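Local coordinates for peptidoglycan glycosyltransferase (Burkholderia ambifaria, PDB 5UY7), which is probably a penicillin-binding protein, its modelled part adopting the transpeptidase-domain fold of the beta-lactamase clan, at residues A[268-273]-A[322-327]; A[264-269]-A[386-391]; A[449-454]-A[514-519]. All coordinates share one frame; numbering follows the deposited sequence.

How the contacts relate
All three contacts belong to the transpeptidase-domain fold but differ in place and chemistry. Contacts 1 and 2 start from the same stretch of chain and share Pro268 and Gly269, with centres about 15 Å apart. Contact 2 is the buried one, a two-strand backbone pairing with apolar side chains packed beside it. Contact 1 is partly buried and polar, built around one lysine amine, two serine hydroxyls and a sulfate ion in what is probably the active-site cleft. Contact 3, also partly buried, has its centre about 19 Å from that of contact 1 and joins a loop to helix 509-526 by one hydroxyl bond and light apolar contacts.

Contact 1 of 3, residues A[268-273]-A[322-327]; sequences PGSIMK and QKSSNI. With SO4 (sulfate ion), chain B.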
ATOM      1  N   PRO A 268      -9.167   2.517  -0.683  1.00 18.71           N
ATOM      2  CA  PRO A 268      -7.935   1.906  -0.164  1.00 18.94           C
ATOM      3  C   PRO A 268      -7.810   1.930   1.351  1.00 19.76           C
ATOM      4  O   PRO A 268      -7.015   1.152   1.897  1.00 19.13           O
ATOM      5  CB  PRO A 268      -6.831   2.750  -0.815  1.00 18.51           C
ATOM      6  CG  PRO A 268      -7.517   4.086  -1.105  1.00 16.78           C
ATOM      7  CD  PRO A 268      -8.915   3.728  -1.481  1.00 19.31           C
ATOM      8  N   GLY A 269      -8.508   2.826   2.042  1.00 20.01           N
ATOM      9  CA  GLY A 269      -8.413   2.849   3.494  1.00 19.26           C
ATOM     10  C   GLY A 269      -7.003   3.125   3.985  1.00 18.60           C
ATOM     11  O   GLY A 269      -6.248   3.902   3.390  1.00 18.17           O
ATOM     12  N   SER A 270      -6.618   2.431   5.064  1.00 16.29           N
ATOM     13  CA  SER A 270      -5.363   2.733   5.756  1.00 16.82           C
ATOM     14  C   SER A 270      -4.133   2.579   4.874  1.00 19.29           C
ATOM     15  O   SER A 270      -3.065   3.094   5.226  1.00 16.72           O
ATOM     16  CB  SER A 270      -5.214   1.847   6.993  1.00 17.26           C
ATOM     17  OG  SER A 270      -6.247   2.119   7.923  1.00 18.74           O
ATOM     18  N   ILE A 271      -4.249   1.893   3.734  1.00 15.50           N
ATOM     19  CA  ILE A 271      -3.123   1.770   2.810  1.00 14.10           C
ATOM     20  C   ILE A 271      -2.655   3.128   2.307  1.00 15.58           C
ATOM     21  O   ILE A 271      -1.498   3.268   1.885  1.00 15.61           O
ATOM     22  CB  ILE A 271      -3.540   0.818   1.665  1.00 15.55           C
ATOM     23  CG1 ILE A 271      -3.691  -0.598   2.226  1.00 15.87           C
ATOM     24  CG2 ILE A 271      -2.546   0.847   0.512  1.00 17.67           C
ATOM     25  CD1 ILE A 271      -4.471  -1.544   1.302  1.00 17.40           C
ATOM     26  N   MET A 272      -3.508   4.149   2.379  1.00 15.37           N
ATOM     27  CA  MET A 272      -3.089   5.474   1.935  1.00 15.23           C
ATOM     28  C   MET A 272      -2.334   6.261   2.993  1.00 16.91           C
ATOM     29  O   MET A 272      -1.738   7.286   2.648  1.00 16.27           O
ATOM     30  CB  MET A 272      -4.290   6.308   1.494  1.00 17.17           C
ATOM     31  CG  MET A 272      -4.995   5.773   0.265  1.00 18.67           C
ATOM     32  SD  MET A 272      -3.914   5.486  -1.149  1.00 20.31           S
ATOM     33  CE  MET A 272      -3.355   7.162  -1.464  1.00 22.74           C
ATOM     34  N   LYS A 273      -2.370   5.841   4.260  1.00 14.21           N
ATOM     35  CA  LYS A 273      -1.758   6.657   5.307  1.00 13.74           C
ATOM     36  C   LYS A 273      -0.278   6.921   5.048  1.00 14.06           C
ATOM     37  O   LYS A 273       0.171   8.057   5.303  1.00 15.08           O
ATOM     38  CB  LYS A 273      -1.998   6.000   6.675  1.00 14.19           C
ATOM     39  CG  LYS A 273      -3.459   6.078   7.097  1.00 13.37           C
ATOM     40  CD  LYS A 273      -3.820   5.155   8.276  1.00 16.79           C
ATOM     41  CE  LYS A 273      -5.265   5.396   8.662  1.00 16.26           C
ATOM     42  NZ  LYS A 273      -5.855   4.344   9.578  1.00 18.60           N
ATOM     43  N   GLN A 322       2.756   3.816  12.608  1.00 16.45           N
ATOM     44  CA  GLN A 322       2.812   2.611  13.436  1.00 16.67           C
ATOM     45  C   GLN A 322       1.439   2.211  13.974  1.00 17.57           C
ATOM     46  O   GLN A 322       1.075   1.027  13.958  1.00 18.15           O
ATOM     47  CB  GLN A 322       3.787   2.847  14.595  1.00 15.02           C
ATOM     48  CG  GLN A 322       3.961   1.674  15.540  1.00 17.83           C
ATOM     49  CD  GLN A 322       4.591   2.119  16.837  1.00 25.51           C
ATOM     50  OE1 GLN A 322       4.264   3.191  17.350  1.00 29.04           O
ATOM     51  NE2 GLN A 322       5.517   1.322  17.361  1.00 23.20           N
ATOM     52  N   LYS A 323       0.671   3.179  14.472  1.00 17.72           N
ATOM     53  CA  LYS A 323      -0.613   2.914  15.116  1.00 16.23           C
ATOM     54  C   LYS A 323      -1.794   3.010  14.159  1.00 17.53           C
ATOM     55  O   LYS A 323      -2.934   2.749  14.572  1.00 20.77           O
ATOM     56  CB  LYS A 323      -0.809   3.893  16.282  1.00 18.32           C
ATOM     57  CG  LYS A 323       0.280   3.802  17.359  1.00 20.30           C
ATOM     58  CD  LYS A 323       0.312   2.426  18.019  1.00 23.67           C
ATOM     59  CE  LYS A 323       1.310   2.406  19.170  1.00 23.05           C
ATOM     60  NZ  LYS A 323       1.373   1.069  19.815  1.00 24.14           N
ATOM     61  N   SER A 324      -1.547   3.374  12.900  1.00 16.31           N
ATOM     62  CA  SER A 324      -2.592   3.487  11.883  1.00 19.03           C
ATOM     63  C   SER A 324      -3.683   4.461  12.322  1.00 16.42           C
ATOM     64  O   SER A 324      -4.874   4.204  12.168  1.00 18.96           O
ATOM     65  CB  SER A 324      -3.192   2.117  11.552  1.00 22.79           C
ATOM     66  OG  SER A 324      -3.862   2.158  10.300  1.00 20.14           O
ATOM     67  N   SER A 325      -3.255   5.614  12.841  1.00 17.21           N
ATOM     68  CA  SER A 325      -4.183   6.585  13.416  1.00 17.00           C
ATOM     69  C   SER A 325      -4.883   7.386  12.316  1.00 17.50           C
ATOM     70  O   SER A 325      -4.222   8.056  11.515  1.00 17.18           O
ATOM     71  CB  SER A 325      -3.414   7.516  14.358  1.00 17.57           C
ATOM     72  OG  SER A 325      -4.227   8.591  14.812  1.00 19.22           O
ATOM     73  N   ASN A 326      -6.220   7.318  12.276  1.00 18.72           N
ATOM     74  CA  ASN A 326      -6.993   8.202  11.401  1.00 17.95           C
ATOM     75  C   ASN A 326      -6.854   9.656  11.817  1.00 19.03           C
ATOM     76  O   ASN A 326      -6.770  10.547  10.963  1.00 18.78           O
ATOM     77  CB  ASN A 326      -8.477   7.839  11.441  1.00 17.85           C
ATOM     78  CG  ASN A 326      -8.789   6.561  10.715  1.00 24.80           C
ATOM     79  OD1 ASN A 326      -7.947   6.020  10.004  1.00 20.48           O
ATOM     80  ND2 ASN A 326     -10.020   6.078  10.873  1.00 28.96           N
ATOM     81  N   ILE A 327      -6.892   9.915  13.124  1.00 17.13           N
ATOM     82  CA  ILE A 327      -6.788  11.287  13.615  1.00 17.29           C
ATOM     83  C   ILE A 327      -5.420  11.868  13.284  1.00 18.73           C
ATOM     84  O   ILE A 327      -5.304  13.029  12.865  1.00 18.86           O
ATOM     85  CB  ILE A 327      -7.081  11.327  15.124  1.00 18.26           C
ATOM     86  CG1 ILE A 327      -8.531  10.912  15.362  1.00 19.86           C
ATOM     87  CG2 ILE A 327      -6.826  12.728  15.690  1.00 22.77           C
ATOM     88  CD1 ILE A 327      -8.843  10.618  16.794  1.00 23.72           C
TER
HETATM   89  S   SO4 B 701      -7.289  -1.419   8.854  1.00 36.53           S
HETATM   90  O1  SO4 B 701      -6.740  -2.388   7.900  1.00 39.48           O
HETATM   91  O2  SO4 B 701      -6.435  -1.351  10.034  1.00 40.28           O
HETATM   92  O3  SO4 B 701      -8.625  -1.863   9.241  1.00 46.73           O
HETATM   93  O4  SO4 B 701      -7.403  -0.083   8.283  1.00 36.34           O
HETATM   94  O   HOH W   1      -8.331   4.265   7.416  1.00 23.11           O
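Lys273 reaches across to Ser324 and Asn326, joining what look like two signature motifs of penicillin-binding proteins: SxxK, with Ser270 and Lys273 where helix 273-282 begins, and SxN, Ser324 to Asn326. By analogy with the family, this pairing probably lines the active site.

Hydrogen bonds of Lys273 NZ dominate. The lysine chain runs extended beyond CG and brings NZ within bonding distance of four oxygens, more than its hydrogens can serve at once, so at least one bond must be shared or alternate. Across the contact NZ bonds to Asn326 OD1 at 2.7 Å, tilted 27° from the amide plane, to Ser324 OG at 3.0 Å, and to the backbone, Ser324 O, at 2.8 Å. This last bond comes from well above the carbonyl plane, 59° out of it, not along a lone pair. The fourth oxygen, Ser270 OG, belongs to the lysine's own segment. Ser324 OG has a second lysine partner, Lys461 NZ.

The turn between the two helices carries Ser324 and Asn326. Ser324 has positive phi and closes helix 317-323 in a Schellman motif; Ser325 then caps helix 326-333, its OG bonded to Gly328 N and also to Asp308. The two serine hydroxyls, Ser270 OG and Ser324 OG, lie 3.4 Å apart.

A water and a bound ion lie beside Ser270. Water 1 donates to both Ser270 OG and Asn326 OD1, linking the two motifs a second time. The sulfate ion, probably from the crystallisation liquor, is also bonded to Ser462 OG; its O4 accepts a short hydrogen bond of 2.5 Å from Ser270 OG.

Contact 2 of 3, residues A[264-269]-A[386-391]; sequences DVFEPG and LSVSLF
Phe266 and Val388 face each other as an antiparallel hydrogen-bonded pair, the basis of a short, weakly bonded two-stranded ladder, 265-266 with 388-389, within the transpeptidase fold. Phe266 N donates to Val388 O and Val388 N to Phe266 O, both at 2.9 Å, with N-H...O angles of 151° and 159°. CA-H...O contacts flank this pair: Val265 CA lies 3.1 Å from Val388 O, and Glu267 CA approaches Leu386 O, a buried carbonyl with no hydrogen-bond partner in the model. Beyond the pair, Ser389 caps helix 390-401.

The Phe266 side chain rises between its own backbone N and carbonyl carbon (chi1 51°), which lays the ring over the neighbouring strand. Val388 O sits 3.7 Å above one ring face, offset toward the rim, while the ring's CZ meets Leu390 CB at 4.3 Å. Pro268 crosses both Leu386 and Val388 at about a right angle, its CG against Leu386 CD2 and its CB against Val388 CG2. Leu393 of helix 390-401 touches Phe266, Pro268 and Val388. Water 2 lies at the Phe266 ring edge, in its plane, within 2.7 Å of Asp264 O, and accepts from Leu390 N at 2.9 Å.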
ATOM      1  N   ASP A 264     -11.260  -4.046 -10.847  1.00 28.28           N
ATOM      2  CA  ASP A 264     -12.069  -3.829  -9.656  1.00 31.43           C
ATOM      3  C   ASP A 264     -11.484  -2.712  -8.799  1.00 26.40           C
ATOM      4  O   ASP A 264     -10.290  -2.719  -8.477  1.00 24.77           O
ATOM      5  CB  ASP A 264     -12.193  -5.122  -8.851  1.00 31.13           C
ATOM      6  CG  ASP A 264     -13.107  -6.140  -9.525  1.00 35.57           C
ATOM      7  OD1 ASP A 264     -13.492  -5.922 -10.697  1.00 45.45           O
ATOM      8  OD2 ASP A 264     -13.450  -7.149  -8.883  1.00 39.56           O
ATOM      9  N   VAL A 265     -12.329  -1.751  -8.425  1.00 26.19           N
ATOM     10  CA  VAL A 265     -11.873  -0.639  -7.606  1.00 25.35           C
ATOM     11  C   VAL A 265     -12.573  -0.668  -6.257  1.00 24.56           C
ATOM     12  O   VAL A 265     -13.677  -1.200  -6.100  1.00 28.05           O
ATOM     13  CB  VAL A 265     -12.066   0.734  -8.286  1.00 29.76           C
ATOM     14  CG1 VAL A 265     -11.327   0.770  -9.608  1.00 30.84           C
ATOM     15  CG2 VAL A 265     -13.531   1.044  -8.470  1.00 29.65           C
ATOM     16  N   PHE A 266     -11.900  -0.071  -5.274  1.00 23.60           N
ATOM     17  CA  PHE A 266     -12.359  -0.048  -3.892  1.00 26.53           C
ATOM     18  C   PHE A 266     -11.672   1.104  -3.180  1.00 22.07           C
ATOM     19  O   PHE A 266     -10.671   1.647  -3.658  1.00 21.97           O
ATOM     20  CB  PHE A 266     -12.053  -1.366  -3.173  1.00 24.12           C
ATOM     21  CG  PHE A 266     -10.620  -1.811  -3.305  1.00 23.19           C
ATOM     22  CD1 PHE A 266     -10.221  -2.589  -4.386  1.00 23.76           C
ATOM     23  CD2 PHE A 266      -9.674  -1.467  -2.346  1.00 22.03           C
ATOM     24  CE1 PHE A 266      -8.902  -3.004  -4.509  1.00 23.35           C
ATOM     25  CE2 PHE A 266      -8.356  -1.889  -2.467  1.00 23.18           C
ATOM     26  CZ  PHE A 266      -7.976  -2.653  -3.557  1.00 22.10           C
ATOM     27  N   GLU A 267     -12.216   1.468  -2.027  1.00 21.38           N
ATOM     28  CA  GLU A 267     -11.565   2.492  -1.219  1.00 19.63           C
ATOM     29  C   GLU A 267     -10.337   1.898  -0.536  1.00 20.97           C
ATOM     30  O   GLU A 267     -10.442   0.861   0.130  1.00 21.98           O
ATOM     31  CB  GLU A 267     -12.532   3.065  -0.186  1.00 24.00           C
ATOM     32  CG  GLU A 267     -13.720   3.805  -0.810  1.00 26.50           C
ATOM     33  CD  GLU A 267     -14.655   4.381   0.230  1.00 30.18           C
ATOM     34  OE1 GLU A 267     -15.383   3.604   0.882  1.00 36.57           O
ATOM     35  OE2 GLU A 267     -14.653   5.613   0.403  1.00 33.05           O
ATOM     36  N   PRO A 268      -9.167   2.517  -0.683  1.00 18.71           N
ATOM     37  CA  PRO A 268      -7.935   1.906  -0.164  1.00 18.94           C
ATOM     38  C   PRO A 268      -7.810   1.930   1.351  1.00 19.76           C
ATOM     39  O   PRO A 268      -7.015   1.152   1.897  1.00 19.13           O
ATOM     40  CB  PRO A 268      -6.831   2.750  -0.815  1.00 18.51           C
ATOM     41  CG  PRO A 268      -7.517   4.086  -1.105  1.00 16.78           C
ATOM     42  CD  PRO A 268      -8.915   3.728  -1.481  1.00 19.31           C
ATOM     43  N   GLY A 269      -8.508   2.826   2.042  1.00 20.01           N
ATOM     44  CA  GLY A 269      -8.413   2.849   3.494  1.00 19.26           C
ATOM     45  C   GLY A 269      -7.003   3.125   3.985  1.00 18.60           C
ATOM     46  O   GLY A 269      -6.248   3.902   3.390  1.00 18.17           O
ATOM     47  N   LEU A 386     -12.002   8.111  -2.134  1.00 23.93           N
ATOM     48  CA  LEU A 386     -11.407   7.874  -3.440  1.00 23.44           C
ATOM     49  C   LEU A 386     -11.401   6.368  -3.651  1.00 25.73           C
ATOM     50  O   LEU A 386     -11.493   5.597  -2.694  1.00 24.75           O
ATOM     51  CB  LEU A 386      -9.977   8.433  -3.546  1.00 22.25           C
ATOM     52  CG  LEU A 386      -8.827   7.685  -2.849  1.00 24.34           C
ATOM     53  CD1 LEU A 386      -7.498   8.342  -3.192  1.00 25.49           C
ATOM     54  CD2 LEU A 386      -8.989   7.613  -1.331  1.00 24.18           C
ATOM     55  N   SER A 387     -11.294   5.944  -4.905  1.00 25.26           N
ATOM     56  CA  SER A 387     -11.246   4.516  -5.201  1.00 25.95           C
ATOM     57  C   SER A 387     -10.056   4.211  -6.095  1.00 22.37           C
ATOM     58  O   SER A 387      -9.635   5.042  -6.907  1.00 23.11           O
ATOM     59  CB  SER A 387     -12.541   4.015  -5.856  1.00 32.36           C
ATOM     60  OG  SER A 387     -12.755   4.634  -7.105  1.00 37.43           O
ATOM     61  N   VAL A 388      -9.510   3.004  -5.920  1.00 20.86           N
ATOM     62  CA  VAL A 388      -8.286   2.557  -6.577  1.00 19.40           C
ATOM     63  C   VAL A 388      -8.444   1.081  -6.917  1.00 21.26           C
ATOM     64  O   VAL A 388      -9.274   0.382  -6.341  1.00 23.11           O
ATOM     65  CB  VAL A 388      -7.045   2.734  -5.678  1.00 17.89           C
ATOM     66  CG1 VAL A 388      -6.921   4.180  -5.205  1.00 18.60           C
ATOM     67  CG2 VAL A 388      -7.133   1.779  -4.482  1.00 20.83           C
ATOM     68  N   SER A 389      -7.611   0.602  -7.839  1.00 21.58           N
ATOM     69  CA  SER A 389      -7.461  -0.831  -8.066  1.00 19.78           C
ATOM     70  C   SER A 389      -6.249  -1.332  -7.289  1.00 20.36           C
ATOM     71  O   SER A 389      -5.378  -0.557  -6.894  1.00 18.73           O
ATOM     72  CB  SER A 389      -7.272  -1.151  -9.550  1.00 23.06           C
ATOM     73  OG  SER A 389      -6.022  -0.634  -9.995  1.00 21.63           O
ATOM     74  N   LEU A 390      -6.181  -2.657  -7.101  1.00 19.66           N
ATOM     75  CA  LEU A 390      -4.999  -3.212  -6.442  1.00 18.81           C
ATOM     76  C   LEU A 390      -3.748  -2.973  -7.281  1.00 18.34           C
ATOM     77  O   LEU A 390      -2.669  -2.702  -6.734  1.00 18.11           O
ATOM     78  CB  LEU A 390      -5.181  -4.703  -6.163  1.00 19.57           C
ATOM     79  CG  LEU A 390      -4.074  -5.328  -5.299  1.00 17.20           C
ATOM     80  CD1 LEU A 390      -4.121  -4.765  -3.889  1.00 19.00           C
ATOM     81  CD2 LEU A 390      -4.243  -6.851  -5.280  1.00 18.44           C
ATOM     82  N   PHE A 391      -3.879  -3.050  -8.608  1.00 18.90           N
ATOM     83  CA  PHE A 391      -2.756  -2.738  -9.486  1.00 19.04           C
ATOM     84  C   PHE A 391      -2.230  -1.336  -9.212  1.00 21.45           C
ATOM     85  O   PHE A 391      -1.017  -1.126  -9.084  1.00 19.52           O
ATOM     86  CB  PHE A 391      -3.179  -2.869 -10.953  1.00 19.82           C
ATOM     87  CG  PHE A 391      -2.040  -2.720 -11.930  1.00 23.94           C
ATOM     88  CD1 PHE A 391      -1.587  -1.465 -12.313  1.00 28.86           C
ATOM     89  CD2 PHE A 391      -1.427  -3.841 -12.473  1.00 27.72           C
ATOM     90  CE1 PHE A 391      -0.536  -1.334 -13.208  1.00 29.82           C
ATOM     91  CE2 PHE A 391      -0.377  -3.711 -13.371  1.00 26.86           C
ATOM     92  CZ  PHE A 391       0.066  -2.460 -13.735  1.00 28.33           C
TER
HETATM   93  O   HOH W   2      -8.337  -4.436  -7.904  1.00 20.59           O

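Contact 3 of 3, residues A[449-454]-A[514-519]; sequences PDAAVP and PVFSAI
The Phe516 ring meets the loop 449-454 by its edge: Ala451 O lies in the ring plane, 3.5 Å from Phe516 CE2 and about as far from CD2, so the carbonyl faces the ring's C-H rim. This oxygen is buried here and has no hydrogen-bond partner in the model; the C-H edge, probably slightly positive, may partly compensate. Ala451 CB lies to one side of the ring plane, 4.0 Å from Phe516 CD2, and Val453 CG2 comes obliquely from the other, 4.4 Å from Phe516 CE2. The ring of Phe481 also meets that of Phe516, the two planes inclined at about 45°.

One hydrogen bond ties loop to helix. Ser517 OG stands anti to its backbone N (chi1 171°) and donates to Ala452 O at 2.7 Å. The hydroxyl lies 34° from the carbonyl plane. Val453 CG2 sits beside this bond, 3.6 Å from Ser517 OG.

At the other end of the contact the Pro514 ring packs against Asp450, Pro514 CG to Asp450 CB at 3.9 Å. Asp450 O lies near Pro514 N, but the proline nitrogen carries no hydrogen, and the helix is kinked at this residue; Pro514 CA makes a long CA-H...O contact with the same oxygen.

The contact thus sets the loop leading into strand 459-466 against one side of helix 509-526. Other residues of this helix turn elsewhere: Val515 and Ile519 pack on strand 492-499 of the five-stranded antiparallel sheet, and both, with Ala518, touch helix 201-217.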
ATOM      1  N   PRO A 449       1.042  -7.238  13.007  1.00 21.09           N
ATOM      2  CA  PRO A 449       2.131  -8.190  13.266  1.00 22.11           C
ATOM      3  C   PRO A 449       2.011  -9.473  12.458  1.00 22.32           C
ATOM      4  O   PRO A 449       3.027 -10.155  12.247  1.00 23.66           O
ATOM      5  CB  PRO A 449       2.003  -8.461  14.771  1.00 24.36           C
ATOM      6  CG  PRO A 449       0.551  -8.267  15.047  1.00 27.19           C
ATOM      7  CD  PRO A 449       0.128  -7.125  14.159  1.00 22.90           C
ATOM      8  N   ASP A 450       0.813  -9.809  11.983  1.00 23.53           N
ATOM      9  CA  ASP A 450       0.621 -11.005  11.172  1.00 25.77           C
ATOM     10  C   ASP A 450       1.215 -10.869   9.780  1.00 21.87           C
ATOM     11  O   ASP A 450       1.247 -11.866   9.041  1.00 23.00           O
ATOM     12  CB  ASP A 450      -0.869 -11.346  11.055  1.00 28.09           C
ATOM     13  CG  ASP A 450      -1.443 -11.927  12.337  1.00 49.51           C
ATOM     14  OD1 ASP A 450      -0.706 -12.016  13.340  1.00 56.18           O
ATOM     15  OD2 ASP A 450      -2.634 -12.300  12.338  1.00 62.77           O
ATOM     16  N   ALA A 451       1.676  -9.680   9.400  1.00 17.66           N
ATOM     17  CA  ALA A 451       2.354  -9.487   8.125  1.00 14.77           C
ATOM     18  C   ALA A 451       3.865  -9.591   8.245  1.00 17.05           C
ATOM     19  O   ALA A 451       4.561  -9.505   7.228  1.00 17.97           O
ATOM     20  CB  ALA A 451       1.973  -8.135   7.519  1.00 16.79           C
ATOM     21  N   ALA A 452       4.388  -9.760   9.453  1.00 16.64           N
ATOM     22  CA  ALA A 452       5.814  -9.980   9.625  1.00 17.97           C
ATOM     23  C   ALA A 452       6.254 -11.232   8.874  1.00 16.35           C
ATOM     24  O   ALA A 452       5.490 -12.189   8.722  1.00 18.46           O
ATOM     25  CB  ALA A 452       6.156 -10.131  11.104  1.00 18.23           C
ATOM     26  N   VAL A 453       7.509 -11.219   8.433  1.00 15.75           N
ATOM     27  CA  VAL A 453       8.120 -12.317   7.682  1.00 15.07           C
ATOM     28  C   VAL A 453       9.331 -12.819   8.455  1.00 18.22           C
ATOM     29  O   VAL A 453      10.359 -12.126   8.507  1.00 17.89           O
ATOM     30  CB  VAL A 453       8.527 -11.858   6.268  1.00 15.03           C
ATOM     31  CG1 VAL A 453       9.274 -12.967   5.537  1.00 16.77           C
ATOM     32  CG2 VAL A 453       7.318 -11.383   5.477  1.00 16.91           C
ATOM     33  N   PRO A 454       9.262 -13.998   9.069  1.00 19.97           N
ATOM     34  CA  PRO A 454      10.410 -14.502   9.835  1.00 20.86           C
ATOM     35  C   PRO A 454      11.681 -14.504   8.996  1.00 19.65           C
ATOM     36  O   PRO A 454      11.710 -15.029   7.875  1.00 22.66           O
ATOM     37  CB  PRO A 454       9.976 -15.922  10.221  1.00 25.02           C
ATOM     38  CG  PRO A 454       8.462 -15.838  10.252  1.00 26.70           C
ATOM     39  CD  PRO A 454       8.098 -14.900   9.134  1.00 22.44           C
ATOM     40  N   PRO A 514      -1.135 -12.328   6.579  1.00 19.08           N
ATOM     41  CA  PRO A 514      -0.443 -13.613   6.400  1.00 19.50           C
ATOM     42  C   PRO A 514      -0.242 -13.995   4.948  1.00 20.52           C
ATOM     43  O   PRO A 514       0.711 -14.720   4.645  1.00 20.35           O
ATOM     44  CB  PRO A 514      -1.361 -14.606   7.122  1.00 22.77           C
ATOM     45  CG  PRO A 514      -2.035 -13.764   8.164  1.00 22.10           C
ATOM     46  CD  PRO A 514      -2.295 -12.465   7.481  1.00 21.47           C
ATOM     47  N   VAL A 515      -1.119 -13.545   4.044  1.00 20.07           N
ATOM     48  CA  VAL A 515      -0.913 -13.812   2.624  1.00 19.14           C
ATOM     49  C   VAL A 515       0.275 -13.016   2.106  1.00 16.77           C
ATOM     50  O   VAL A 515       1.126 -13.534   1.375  1.00 17.20           O
ATOM     51  CB  VAL A 515      -2.185 -13.493   1.819  1.00 20.98           C
ATOM     52  CG1 VAL A 515      -2.007 -13.983   0.376  1.00 21.84           C
ATOM     53  CG2 VAL A 515      -3.400 -14.115   2.467  1.00 22.34           C
ATOM     54  N   PHE A 516       0.329 -11.722   2.443  1.00 16.19           N
ATOM     55  CA  PHE A 516       1.512 -10.932   2.125  1.00 15.36           C
ATOM     56  C   PHE A 516       2.769 -11.608   2.664  1.00 17.01           C
ATOM     57  O   PHE A 516       3.775 -11.756   1.953  1.00 14.80           O
ATOM     58  CB  PHE A 516       1.389  -9.515   2.704  1.00 15.69           C
ATOM     59  CG  PHE A 516       2.710  -8.784   2.768  1.00 15.13           C
ATOM     60  CD1 PHE A 516       3.169  -8.062   1.671  1.00 15.21           C
ATOM     61  CD2 PHE A 516       3.512  -8.851   3.909  1.00 15.15           C
ATOM     62  CE1 PHE A 516       4.384  -7.408   1.707  1.00 15.39           C
ATOM     63  CE2 PHE A 516       4.747  -8.199   3.948  1.00 16.74           C
ATOM     64  CZ  PHE A 516       5.173  -7.474   2.851  1.00 17.60           C
ATOM     65  N   SER A 517       2.725 -12.016   3.933  1.00 15.90           N
ATOM     66  CA  SER A 517       3.908 -12.577   4.573  1.00 16.81           C
ATOM     67  C   SER A 517       4.376 -13.834   3.857  1.00 16.98           C
ATOM     68  O   SER A 517       5.571 -14.010   3.595  1.00 17.02           O
ATOM     69  CB  SER A 517       3.614 -12.891   6.037  1.00 17.92           C
ATOM     70  OG  SER A 517       4.683 -13.632   6.604  1.00 18.65           O
ATOM     71  N   ALA A 518       3.439 -14.729   3.545  1.00 15.70           N
ATOM     72  CA  ALA A 518       3.794 -15.978   2.884  1.00 17.03           C
ATOM     73  C   ALA A 518       4.387 -15.716   1.506  1.00 17.99           C
ATOM     74  O   ALA A 518       5.424 -16.281   1.145  1.00 16.64           O
ATOM     75  CB  ALA A 518       2.561 -16.881   2.787  1.00 18.57           C
ATOM     76  N   ILE A 519       3.753 -14.847   0.721  1.00 14.87           N
ATOM     77  CA  ILE A 519       4.256 -14.601  -0.624  1.00 14.49           C
ATOM     78  C   ILE A 519       5.602 -13.895  -0.572  1.00 14.96           C
ATOM     79  O   ILE A 519       6.527 -14.247  -1.310  1.00 15.20           O
ATOM     80  CB  ILE A 519       3.230 -13.813  -1.452  1.00 15.82           C
ATOM     81  CG1 ILE A 519       1.999 -14.683  -1.689  1.00 15.72           C
ATOM     82  CG2 ILE A 519       3.874 -13.332  -2.754  1.00 15.56           C
ATOM     83  CD1 ILE A 519       0.834 -13.952  -2.382  1.00 17.31           C
TER